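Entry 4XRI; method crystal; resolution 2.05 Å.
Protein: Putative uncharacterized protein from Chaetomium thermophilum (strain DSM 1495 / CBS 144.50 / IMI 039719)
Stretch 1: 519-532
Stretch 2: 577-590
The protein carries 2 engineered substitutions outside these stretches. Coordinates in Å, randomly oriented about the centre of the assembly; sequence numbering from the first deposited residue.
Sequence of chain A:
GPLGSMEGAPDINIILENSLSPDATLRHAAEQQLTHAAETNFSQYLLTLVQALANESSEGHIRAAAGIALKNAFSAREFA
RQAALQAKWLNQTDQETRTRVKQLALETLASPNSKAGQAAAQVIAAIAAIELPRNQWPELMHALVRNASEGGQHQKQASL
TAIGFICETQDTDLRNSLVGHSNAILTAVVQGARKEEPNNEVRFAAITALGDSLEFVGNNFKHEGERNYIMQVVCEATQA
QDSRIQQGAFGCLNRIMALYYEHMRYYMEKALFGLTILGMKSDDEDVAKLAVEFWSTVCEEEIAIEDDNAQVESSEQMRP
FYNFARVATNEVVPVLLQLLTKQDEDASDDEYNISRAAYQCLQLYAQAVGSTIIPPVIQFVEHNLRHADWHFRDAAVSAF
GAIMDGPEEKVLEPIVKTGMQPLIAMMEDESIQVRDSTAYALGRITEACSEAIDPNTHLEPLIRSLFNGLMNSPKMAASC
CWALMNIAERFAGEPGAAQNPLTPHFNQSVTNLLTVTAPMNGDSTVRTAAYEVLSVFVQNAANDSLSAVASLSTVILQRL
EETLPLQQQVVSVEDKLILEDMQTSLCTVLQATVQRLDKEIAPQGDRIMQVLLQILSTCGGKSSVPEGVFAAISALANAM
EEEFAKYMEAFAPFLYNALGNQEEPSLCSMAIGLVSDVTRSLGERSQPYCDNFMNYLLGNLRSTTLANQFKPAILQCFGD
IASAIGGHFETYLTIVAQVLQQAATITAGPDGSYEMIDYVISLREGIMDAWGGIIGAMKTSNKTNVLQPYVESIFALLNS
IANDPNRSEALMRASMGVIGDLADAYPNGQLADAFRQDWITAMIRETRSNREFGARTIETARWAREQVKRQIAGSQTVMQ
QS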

# COMPACT_ATOMS: atom_id res chain seq x y z
N PRO A 519 5.16 10.00 31.88
CA PRO A 519 4.21 9.18 32.63
C PRO A 519 4.10 7.76 32.11
O PRO A 519 4.19 7.53 30.90
CB PRO A 519 2.87 9.92 32.44
CG PRO A 519 3.25 11.31 32.11
CD PRO A 519 4.51 11.20 31.31
N MET A 520 3.93 6.80 33.01
CA MET A 520 3.72 5.42 32.63
C MET A 520 2.23 5.16 32.44
O MET A 520 1.82 4.04 32.12
CB MET A 520 4.30 4.47 33.68
CG MET A 520 5.77 4.71 34.03
SD MET A 520 6.94 4.07 32.81
CE MET A 520 7.15 5.49 31.73
N ASN A 521 1.43 6.20 32.62
CA ASN A 521 -0.02 6.09 32.54
C ASN A 521 -0.66 7.04 31.53
O ASN A 521 -1.88 7.09 31.41
CB ASN A 521 -0.65 6.32 33.91
CG ASN A 521 -0.67 5.06 34.75
OD1 ASN A 521 -0.81 3.96 34.23
ND2 ASN A 521 -0.55 5.23 36.07
N GLY A 522 0.16 7.81 30.82
CA GLY A 522 -0.34 8.71 29.80
C GLY A 522 -0.95 7.93 28.65
O GLY A 522 -0.90 6.70 28.63
N ASP A 523 -1.53 8.64 27.69
CA ASP A 523 -2.08 7.97 26.51
C ASP A 523 -0.94 7.33 25.72
O ASP A 523 0.02 8.00 25.35
CB ASP A 523 -2.86 8.95 25.63
CG ASP A 523 -3.68 8.24 24.57
OD1 ASP A 523 -4.91 8.15 24.74
OD2 ASP A 523 -3.09 7.77 23.58
N SER A 524 -1.06 6.03 25.49
CA SER A 524 -0.01 5.27 24.81
C SER A 524 0.26 5.80 23.41
O SER A 524 1.40 5.80 22.95
CB SER A 524 -0.38 3.79 24.75
OG SER A 524 0.61 3.05 24.06
N THR A 525 -0.80 6.25 22.74
CA THR A 525 -0.68 6.75 21.37
C THR A 525 0.08 8.07 21.34
O THR A 525 0.84 8.34 20.41
CB THR A 525 -2.06 6.92 20.72
OG1 THR A 525 -2.77 5.68 20.76
CG2 THR A 525 -1.92 7.37 19.27
N VAL A 526 -0.13 8.90 22.36
CA VAL A 526 0.58 10.17 22.46
C VAL A 526 2.05 9.93 22.77
O VAL A 526 2.94 10.57 22.21
CB VAL A 526 -0.03 11.08 23.55
CG1 VAL A 526 0.79 12.36 23.70
CG2 VAL A 526 -1.47 11.42 23.21
N ARG A 527 2.29 8.99 23.68
CA ARG A 527 3.65 8.58 24.03
C ARG A 527 4.42 8.14 22.79
O ARG A 527 5.55 8.58 22.56
CB ARG A 527 3.62 7.44 25.06
CG ARG A 527 4.99 6.93 25.45
CD ARG A 527 4.92 5.72 26.36
NE ARG A 527 4.16 6.00 27.58
CZ ARG A 527 3.00 5.44 27.89
NH1 ARG A 527 2.45 4.55 27.06
NH2 ARG A 527 2.38 5.75 29.02
N THR A 528 3.79 7.28 22.00
CA THR A 528 4.39 6.76 20.78
C THR A 528 4.68 7.86 19.77
O THR A 528 5.78 7.94 19.20
CB THR A 528 3.48 5.71 20.12
OG1 THR A 528 3.35 4.58 20.99
CG2 THR A 528 4.07 5.25 18.79
N ALA A 529 3.69 8.72 19.54
CA ALA A 529 3.82 9.81 18.58
C ALA A 529 4.92 10.78 18.98
O ALA A 529 5.67 11.26 18.13
CB ALA A 529 2.50 10.54 18.44
N ALA A 530 5.03 11.05 20.28
CA ALA A 530 6.02 11.99 20.80
C ALA A 530 7.43 11.41 20.72
O ALA A 530 8.39 12.13 20.47
CB ALA A 530 5.68 12.38 22.23
N TYR A 531 7.54 10.10 20.95
CA TYR A 531 8.82 9.41 20.82
C TYR A 531 9.31 9.48 19.38
O TYR A 531 10.50 9.66 19.14
CB TYR A 531 8.70 7.95 21.27
CG TYR A 531 9.00 7.72 22.74
CD1 TYR A 531 10.13 8.27 23.34
CD2 TYR A 531 8.15 6.95 23.52
CE1 TYR A 531 10.40 8.06 24.68
CE2 TYR A 531 8.42 6.73 24.86
CZ TYR A 531 9.54 7.29 25.43
OH TYR A 531 9.80 7.07 26.77
N GLU A 532 8.38 9.36 18.44
CA GLU A 532 8.72 9.47 17.02
C GLU A 532 9.28 10.85 16.71
O GLU A 532 10.25 10.99 15.96
CB GLU A 532 7.51 9.18 16.14
CG GLU A 532 7.86 8.97 14.68
CD GLU A 532 6.64 8.88 13.78
OE1 GLU A 532 5.52 9.18 14.24
OE2 GLU A 532 6.81 8.52 12.59
N LEU A 577 0.78 -5.21 25.09
CA LEU A 577 0.82 -4.28 23.96
C LEU A 577 1.43 -2.94 24.33
O LEU A 577 2.26 -2.39 23.60
CB LEU A 577 -0.58 -4.06 23.39
CG LEU A 577 -0.97 -4.88 22.15
CD1 LEU A 577 -0.14 -4.44 20.95
CD2 LEU A 577 -0.80 -6.37 22.41
N ILE A 578 1.02 -2.40 25.48
CA ILE A 578 1.53 -1.12 25.96
C ILE A 578 3.04 -1.19 26.22
O ILE A 578 3.78 -0.27 25.87
CB ILE A 578 0.80 -0.68 27.24
CG1 ILE A 578 -0.65 -0.31 26.91
CG2 ILE A 578 1.51 0.51 27.88
CD1 ILE A 578 -1.44 0.16 28.11
N LEU A 579 3.47 -2.29 26.83
CA LEU A 579 4.88 -2.50 27.13
C LEU A 579 5.69 -2.61 25.84
O LEU A 579 6.80 -2.08 25.74
CB LEU A 579 5.06 -3.76 27.99
CG LEU A 579 6.43 -4.12 28.58
CD1 LEU A 579 7.25 -4.97 27.62
CD2 LEU A 579 7.19 -2.87 28.99
N GLU A 580 5.13 -3.30 24.85
CA GLU A 580 5.83 -3.52 23.59
C GLU A 580 5.96 -2.24 22.78
O GLU A 580 7.00 -2.00 22.15
CB GLU A 580 5.11 -4.60 22.77
CG GLU A 580 5.34 -6.01 23.31
CD GLU A 580 4.53 -7.07 22.58
OE1 GLU A 580 3.81 -6.72 21.63
OE2 GLU A 580 4.63 -8.25 22.97
N ASP A 581 4.93 -1.40 22.81
CA ASP A 581 4.99 -0.09 22.16
C ASP A 581 6.04 0.80 22.83
O ASP A 581 6.74 1.56 22.15
CB ASP A 581 3.62 0.60 22.20
CG ASP A 581 2.64 0.01 21.21
OD1 ASP A 581 1.44 0.35 21.30
OD2 ASP A 581 3.06 -0.79 20.35
N MET A 582 6.15 0.70 24.15
CA MET A 582 7.13 1.47 24.92
C MET A 582 8.56 1.10 24.52
O MET A 582 9.38 1.98 24.23
CB MET A 582 6.93 1.24 26.42
CG MET A 582 7.80 2.10 27.31
SD MET A 582 7.50 1.75 29.06
CE MET A 582 5.71 1.62 29.06
N GLN A 583 8.84 -0.19 24.51
CA GLN A 583 10.16 -0.69 24.17
C GLN A 583 10.52 -0.41 22.72
O GLN A 583 11.66 -0.06 22.41
CB GLN A 583 10.25 -2.19 24.45
CG GLN A 583 10.24 -2.54 25.94
CD GLN A 583 10.26 -4.03 26.18
OE1 GLN A 583 9.67 -4.80 25.41
NE2 GLN A 583 10.94 -4.46 27.23
N THR A 584 9.54 -0.54 21.83
CA THR A 584 9.75 -0.29 20.41
C THR A 584 10.06 1.18 20.15
O THR A 584 10.94 1.52 19.35
CB THR A 584 8.53 -0.71 19.57
OG1 THR A 584 8.30 -2.12 19.72
CG2 THR A 584 8.76 -0.41 18.10
N SER A 585 9.32 2.06 20.82
CA SER A 585 9.53 3.49 20.70
C SER A 585 10.90 3.89 21.25
O SER A 585 11.61 4.70 20.65
CB SER A 585 8.43 4.27 21.42
OG SER A 585 7.17 4.08 20.79
N LEU A 586 11.25 3.33 22.40
CA LEU A 586 12.52 3.63 23.05
C LEU A 586 13.71 3.13 22.22
O LEU A 586 14.76 3.77 22.18
CB LEU A 586 12.57 3.01 24.45
CG LEU A 586 11.77 3.77 25.52
CD1 LEU A 586 11.67 2.95 26.79
CD2 LEU A 586 12.41 5.12 25.80
N CYS A 587 13.53 1.99 21.57
CA CYS A 587 14.56 1.46 20.68
C CYS A 587 14.74 2.36 19.47
O CYS A 587 15.85 2.55 18.98
CB CYS A 587 14.22 0.03 20.23
SG CYS A 587 14.53 -1.25 21.48
N THR A 588 13.63 2.91 18.98
CA THR A 588 13.65 3.82 17.84
C THR A 588 14.48 5.07 18.15
O THR A 588 15.30 5.49 17.34
CB THR A 588 12.23 4.24 17.43
OG1 THR A 588 11.53 3.10 16.91
CG2 THR A 588 12.28 5.33 16.36
N VAL A 589 14.25 5.65 19.32
CA VAL A 589 14.99 6.82 19.75
C VAL A 589 16.46 6.48 19.98
O VAL A 589 17.35 7.21 19.56
CB VAL A 589 14.41 7.43 21.05
CG1 VAL A 589 15.23 8.63 21.48
CG2 VAL A 589 12.96 7.82 20.84
N LEU A 590 16.70 5.36 20.67
CA LEU A 590 18.05 4.89 20.91
C LEU A 590 18.81 4.73 19.60
O LEU A 590 19.94 5.20 19.46
CB LEU A 590 18.04 3.55 21.67
CG LEU A 590 19.43 2.94 21.88
CD1 LEU A 590 20.27 3.84 22.77
CD2 LEU A 590 19.34 1.54 22.46
O HOH W 1 3.50 2.49 25.26
O HOH W 2 0.83 2.96 21.31
O HOH W 3 7.47 5.93 18.80
O HOH W 4 5.20 3.94 23.14

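Two helices that run side by side need not be joined by direct hydrogen bonds; apolar packing and bridging water can make up the contact. The contact between helix 524-532 and helix 577-590 is a compact example. Their N-to-C directions differ by only 10°, and their axes come no closer than 9.3 Å, so side chains and solvent must fill the space between them.

The apolar centre is built around Y531, which has the largest area covered by the partner stretch. Its CA-to-CB bond points toward the second helix, and its ring meets three residues there, each at an oblique angle. Y531 CD2 lies 3.4 Å from S585 CB, Y531 CZ lies 3.6 Å from L586 CD2, and Y531 CD1 lies 3.8 Å from V589 CG2. The backbone takes part as well, with Y531 O 3.5 Å from V589 CG2. The CA atoms of Y531 and S585 are 6.0 Å apart, and the serine's short side chain lies against the ring. The Y531 hydroxyl, although it also touches L586, with OH 3.4 Å from CD2, finds its hydrogen bond elsewhere in the structure.

S585 shows how a polar residue can sit in such a setting. Its OG donates to D581 O one turn earlier, at 2.9 Å, so the hydroxyl proton is used within its own helix while the CB atom packs against the tyrosine. The oxygen remains free to accept, and water 3 donates to S585 OG and to T528 O, both at 2.7 Å, linking the two helices.

Toward the N-terminal end of the first helix, packing loosens and solvent takes over. The CA-to-CB bond of S524 points toward the partner helix, yet S524 OG and D581 OD1 are 3.9 Å apart, too far for a direct hydrogen bond. Water 2 closes the gap: it donates to D581 OD1 at 2.7 Å and is hydrogen-bonded to S524 OG at 2.8 Å and T528 OG1 at 3.0 Å. A further link runs through water 4, which lies 2.9 Å from T528 OG1 and makes a weak bond to D581 O at 3.0 Å.

R527 follows the same rule. Its NH1 approaches I578 CG2 at 4.2 Å, a contact oblique to the guanidinium, but the polar connection is indirect: NH1 donates to water 1 at 2.9 Å, and that water donates to I578 O at 2.8 Å. R527 NH2 meanwhile donates to P519 O at 3.2 Å, tying the helix to the loop before it. D523 caps the helix, its OD2 accepting from T525 N at 2.9 Å and, weakly, from V526 N at 3.4 Å. From the same loop, M520, exposed and poorly ordered, brings its SD to 4.4 Å from the SD of M582, which is buried.

No direct hydrogen bond crosses between the stretches; the polar side of the contact is carried by water.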